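Local coordinates for protein halotolerant alpha-type carbonic anhydrase (dCA II) (Dunaliella salina, PDB 1Y7W) that catalyses the reversible hydration of carbon dioxide to bicarbonate as a zinc-dependent alpha-type carbonic anhydrase that tolerates high salt, at residues 25-28 with 29-32; 41-44 with 45-48. All blocks are in the same frame, centred on the assembly; numbering follows the deposited sequence. Where two conformers were deposited one is given.

Contact 1 of 2, residues 25-28 with 29-32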
loop_
_atom_site.group_PDB
_atom_site.type_symbol
_atom_site.label_atom_id
_atom_site.label_comp_id
_atom_site.label_asym_id
_atom_site.label_seq_id
_atom_site.Cartn_x
_atom_site.Cartn_y
_atom_site.Cartn_z
ATOM N N TYR A 25 -14.587 -7.605 3.710
ATOM C CA TYR A 25 -14.614 -6.229 4.192
ATOM C C TYR A 25 -15.968 -5.707 4.555
ATOM O O TYR A 25 -16.151 -4.479 4.744
ATOM C CB TYR A 25 -13.991 -5.300 3.149
ATOM C CG TYR A 25 -12.498 -5.493 3.063
ATOM C CD1 TYR A 25 -11.938 -6.424 2.173
ATOM C CD2 TYR A 25 -11.646 -4.717 3.836
ATOM C CE1 TYR A 25 -10.534 -6.547 2.051
ATOM C CE2 TYR A 25 -10.246 -4.833 3.727
ATOM C CZ TYR A 25 -9.707 -5.734 2.835
ATOM O OH TYR A 25 -8.320 -5.755 2.676
ATOM N N MET A 26 -16.937 -6.606 4.695
ATOM C CA MET A 26 -18.268 -6.134 5.037
ATOM C C MET A 26 -18.293 -5.320 6.326
ATOM O O MET A 26 -19.032 -4.352 6.422
ATOM C CB MET A 26 -19.261 -7.293 5.107
ATOM C CG MET A 26 -20.688 -6.811 5.311
ATOM S SD MET A 26 -21.907 -8.132 5.447
ATOM C CE MET A 26 -22.121 -8.156 7.350
ATOM N N GLN A 27 -17.477 -5.685 7.317
ATOM C CA GLN A 27 -17.452 -4.928 8.549
ATOM C C GLN A 27 -16.133 -4.211 8.711
ATOM O O GLN A 27 -15.771 -3.829 9.825
ATOM C CB GLN A 27 -17.660 -5.845 9.760
ATOM C CG GLN A 27 -19.049 -6.485 9.776
ATOM C CD GLN A 27 -19.232 -7.322 10.997
ATOM O OE1 GLN A 27 -18.842 -6.935 12.114
ATOM N NE2 GLN A 27 -19.779 -8.496 10.801
ATOM N N HIS A 28 -15.440 -4.028 7.600
ATOM C CA HIS A 28 -14.138 -3.355 7.594
ATOM C C HIS A 28 -13.191 -3.933 8.640
ATOM O O HIS A 28 -12.403 -3.224 9.257
ATOM C CB HIS A 28 -14.330 -1.847 7.785
ATOM C CG HIS A 28 -15.156 -1.251 6.691
ATOM N ND1 HIS A 28 -14.656 -1.004 5.422
ATOM C CD2 HIS A 28 -16.494 -1.029 6.625
ATOM C CE1 HIS A 28 -15.661 -0.651 4.621
ATOM N NE2 HIS A 28 -16.783 -0.668 5.327
ATOM N N GLY A 29 -13.267 -5.255 8.796
ATOM C CA GLY A 29 -12.397 -5.918 9.749
ATOM C C GLY A 29 -12.813 -5.915 11.206
ATOM O O GLY A 29 -12.095 -6.442 12.057
ATOM N N PHE A 30 -13.959 -5.324 11.520
ATOM C CA PHE A 30 -14.411 -5.283 12.905
ATOM C C PHE A 30 -14.535 -6.720 13.439
ATOM O O PHE A 30 -14.345 -6.932 14.628
ATOM C CB PHE A 30 -15.806 -4.578 13.008
ATOM C CG PHE A 30 -16.329 -4.438 14.409
ATOM C CD1 PHE A 30 -15.651 -3.711 15.373
ATOM C CD2 PHE A 30 -17.585 -4.963 14.734
ATOM C CE1 PHE A 30 -16.223 -3.495 16.641
ATOM C CE2 PHE A 30 -18.146 -4.758 15.989
ATOM C CZ PHE A 30 -17.456 -4.022 16.934
ATOM N N ASP A 31 -14.921 -7.628 12.564
ATOM C CA ASP A 31 -15.128 -9.064 12.875
ATOM C C ASP A 31 -13.884 -9.956 12.870
ATOM O O ASP A 31 -13.899 -11.063 13.457
ATOM C CB ASP A 31 -16.153 -9.704 11.900
ATOM C CG ASP A 31 -15.811 -9.515 10.429
ATOM O OD1 ASP A 31 -15.144 -8.536 10.034
ATOM O OD2 ASP A 31 -16.238 -10.375 9.634
ATOM N N TRP A 32 -12.823 -9.476 12.243
ATOM C CA TRP A 32 -11.596 -10.282 12.095
ATOM C C TRP A 32 -10.970 -10.856 13.366
ATOM O O TRP A 32 -10.630 -12.049 13.386
ATOM C CB TRP A 32 -10.486 -9.492 11.368
ATOM C CG TRP A 32 -10.790 -9.202 9.929
ATOM C CD1 TRP A 32 -11.864 -9.616 9.197
ATOM C CD2 TRP A 32 -10.051 -8.319 9.101
ATOM N NE1 TRP A 32 -11.852 -9.022 7.939
ATOM C CE2 TRP A 32 -10.757 -8.205 7.865
ATOM C CE3 TRP A 32 -8.874 -7.582 9.292
ATOM C CZ2 TRP A 32 -10.320 -7.388 6.832
ATOM C CZ3 TRP A 32 -8.441 -6.763 8.256
ATOM C CH2 TRP A 32 -9.165 -6.680 7.045
HETATM O O HOH W 1 -15.085 -7.178 7.669
#
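Two overlapping beta turns, a type I turn from Tyr25 to His28 and a type I' turn from Gln27 to Phe30, fold the N-terminal loop of this carbonic anhydrase back on itself, with the Tyr25 side chain about 7 Å from the zinc ion at the nearest atoms. The second turn is closed by Phe30 N, which donates to Gln27 O at 2.9 Å from above the carbonyl plane. Gly29 suits the turn because any CB there would be jammed against His28 O. Where the loop turns, one water gathers three groups: it accepts from Gln27 N and Gly29 N and donates to Asp31 OD1 at 2.7 Å. With CG anti to the carbonyl carbon (chi1 -65°), Gln27 lays its amide stacked against the carboxylate of Asp31, the planes 18° apart and Gln27 CD 4.0 Å from Asp31 CB. The side chain of Gln27, extended beyond CG, also brings OE1 to the edge of the Phe30 ring, 3.5 Å from CD2. Replacing Gln27 by an alanine removes the amide, which would probably leave the Asp31 carboxylate without its stacked partner and open a gap at the edge of the Phe30 ring. Trp32 turns its edge to the face of Tyr25 in an offset edge-to-face pair, Tyr25 CE2 lying 3.9 Å from Trp32 CH2. The indole face also lies against Gly29 CA, and NE1 is held by Asp24 O. The type I' turn is thus fixed by one backbone bond and a three-way water, to which the N-H of Gly29, a buried residue, donates, while the aromatic pair joins the two ends of the loop.

Contact 2 of 2, residues 41-44 with 45-48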
loop_
_atom_site.group_PDB
_atom_site.type_symbol
_atom_site.label_atom_id
_atom_site.label_comp_id
_atom_site.label_asym_id
_atom_site.label_seq_id
_atom_site.Cartn_x
_atom_site.Cartn_y
_atom_site.Cartn_z
ATOM N N THR A 41 -9.125 -19.485 17.562
ATOM C CA THR A 41 -9.103 -18.141 16.959
ATOM C C THR A 41 -8.275 -18.134 15.677
ATOM O O THR A 41 -7.091 -18.534 15.630
ATOM C CB THR A 41 -8.593 -17.133 17.944
ATOM O OG1 THR A 41 -9.460 -17.152 19.072
ATOM C CG2 THR A 41 -8.624 -15.670 17.326
ATOM N N LYS A 42 -8.882 -17.640 14.614
ATOM C CA LYS A 42 -8.231 -17.675 13.308
ATOM C C LYS A 42 -7.116 -16.666 13.136
ATOM O O LYS A 42 -6.053 -16.983 12.638
ATOM C CB LYS A 42 -9.325 -17.508 12.259
ATOM C CG LYS A 42 -8.978 -17.826 10.808
ATOM C CD LYS A 42 -10.356 -17.846 10.149
ATOM C CE LYS A 42 -10.320 -17.790 8.664
ATOM N NZ LYS A 42 -11.742 -17.600 8.201
ATOM N N TYR A 43 -7.323 -15.466 13.626
ATOM C CA TYR A 43 -6.369 -14.378 13.476
ATOM C C TYR A 43 -6.044 -13.680 14.785
ATOM O O TYR A 43 -6.377 -12.479 15.017
ATOM C CB TYR A 43 -6.966 -13.369 12.471
ATOM C CG TYR A 43 -7.383 -13.957 11.168
ATOM C CD1 TYR A 43 -6.492 -14.678 10.397
ATOM C CD2 TYR A 43 -8.668 -13.745 10.655
ATOM C CE1 TYR A 43 -6.849 -15.163 9.185
ATOM C CE2 TYR A 43 -9.026 -14.233 9.423
ATOM C CZ TYR A 43 -8.125 -14.939 8.692
ATOM O OH TYR A 43 -8.465 -15.428 7.445
ATOM N N PRO A 44 -5.327 -14.397 15.674
ATOM C CA PRO A 44 -4.954 -13.844 16.968
ATOM C C PRO A 44 -4.151 -12.543 16.902
ATOM O O PRO A 44 -4.326 -11.662 17.776
ATOM C CB PRO A 44 -4.180 -14.994 17.643
ATOM C CG PRO A 44 -3.619 -15.740 16.486
ATOM C CD PRO A 44 -4.780 -15.758 15.478
ATOM N N ALA A 45 -3.327 -12.361 15.856
ATOM C CA ALA A 45 -2.519 -11.128 15.795
ATOM C C ALA A 45 -3.332 -9.896 15.403
ATOM O O ALA A 45 -2.884 -8.769 15.601
ATOM C CB ALA A 45 -1.315 -11.299 14.844
ATOM N N CYS A 46 -4.528 -10.108 14.875
ATOM C CA CYS A 46 -5.393 -8.948 14.521
ATOM C C CYS A 46 -5.905 -8.226 15.742
ATOM O O CYS A 46 -6.500 -7.142 15.628
ATOM C CB CYS A 46 -6.545 -9.365 13.606
ATOM S SG CYS A 46 -5.963 -9.947 11.982
ATOM N N SER A 47 -5.666 -8.815 16.921
ATOM C CA SER A 47 -6.011 -8.191 18.195
ATOM C C SER A 47 -4.809 -7.495 18.835
ATOM O O SER A 47 -4.912 -7.008 19.956
ATOM C CB SER A 47 -6.512 -9.235 19.231
ATOM O OG SER A 47 -7.748 -9.721 18.835
ATOM N N GLY A 48 -3.658 -7.471 18.162
ATOM C CA GLY A 48 -2.489 -6.789 18.761
ATOM C C GLY A 48 -2.655 -5.303 19.104
ATOM O O GLY A 48 -3.709 -4.681 18.815
HETATM O O HOH W 2 -7.756 -11.883 17.608
#
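Tyr43 O is gripped by two donors: Cys46 N at 3.0 Å, with an N-H...O angle of 147°, and a water, also at 3.0 Å. The same water lies only 2.5 Å from Ser47 OG, a short separation for such a pair, and so stands between the carbonyl that opens the turn and the hydroxyl four residues on. One residue further along, the pattern repeats as Ser47 N donates to Pro44 O over a longer 3.3 Å. In both backbone bonds the donor sits well above the carbonyl plane rather than on a lone pair, in keeping with the tight i+3 to i winding of a 3-10 helix. Pro44, whose ring nitrogen has no proton to give, occupies the first turn, where no such donor is called for. Among the side chains, Cys46 SG comes up beside Tyr43, 3.6 Å from CB, and stands 5.3 Å from the centroid of the ring in an oblique sulfur-aromatic contact. The Cys46 side chain reaches this place with SG anti to its own carbonyl carbon, chi1 -65°. Lys42 CG packs over the centre of one face of the tyrosine ring, and the Tyr43 side chain also touches Tyr23, Leu35 and Pro234. Cys46 itself is buried and joined by a disulfide to Cys236, which ties this surface turn covalently to a distant part of the chain. The arrangement is that of a short 3-10 helix, entered through a proline and anchored by a disulfide cysteine.

Contact 1 and contact 2 follow one another along the chain, with residues 25-32 ahead of strand 36-37 and residues 41-48 starting at the end of strand 40-41 and running before strand 55-56. Their centres are about 13 Å apart on the same side of the chain's centre, and they meet where Trp32 O lies 3.8 Å from Tyr43 CD2. Neither belongs to the mixed central sheet. Both instead reach the loop that holds Pro234, on which Trp32 and Tyr43 each pack, while the Cys46-Cys236 disulfide fastens contact 2 to that same region. The general lesson is that N-terminal segments can be secured by turns, aromatic contacts and a covalent bond; here contact 1 lies the nearer to zinc, the Cys46 side chain being about 13 Å from the ion at the nearest atoms.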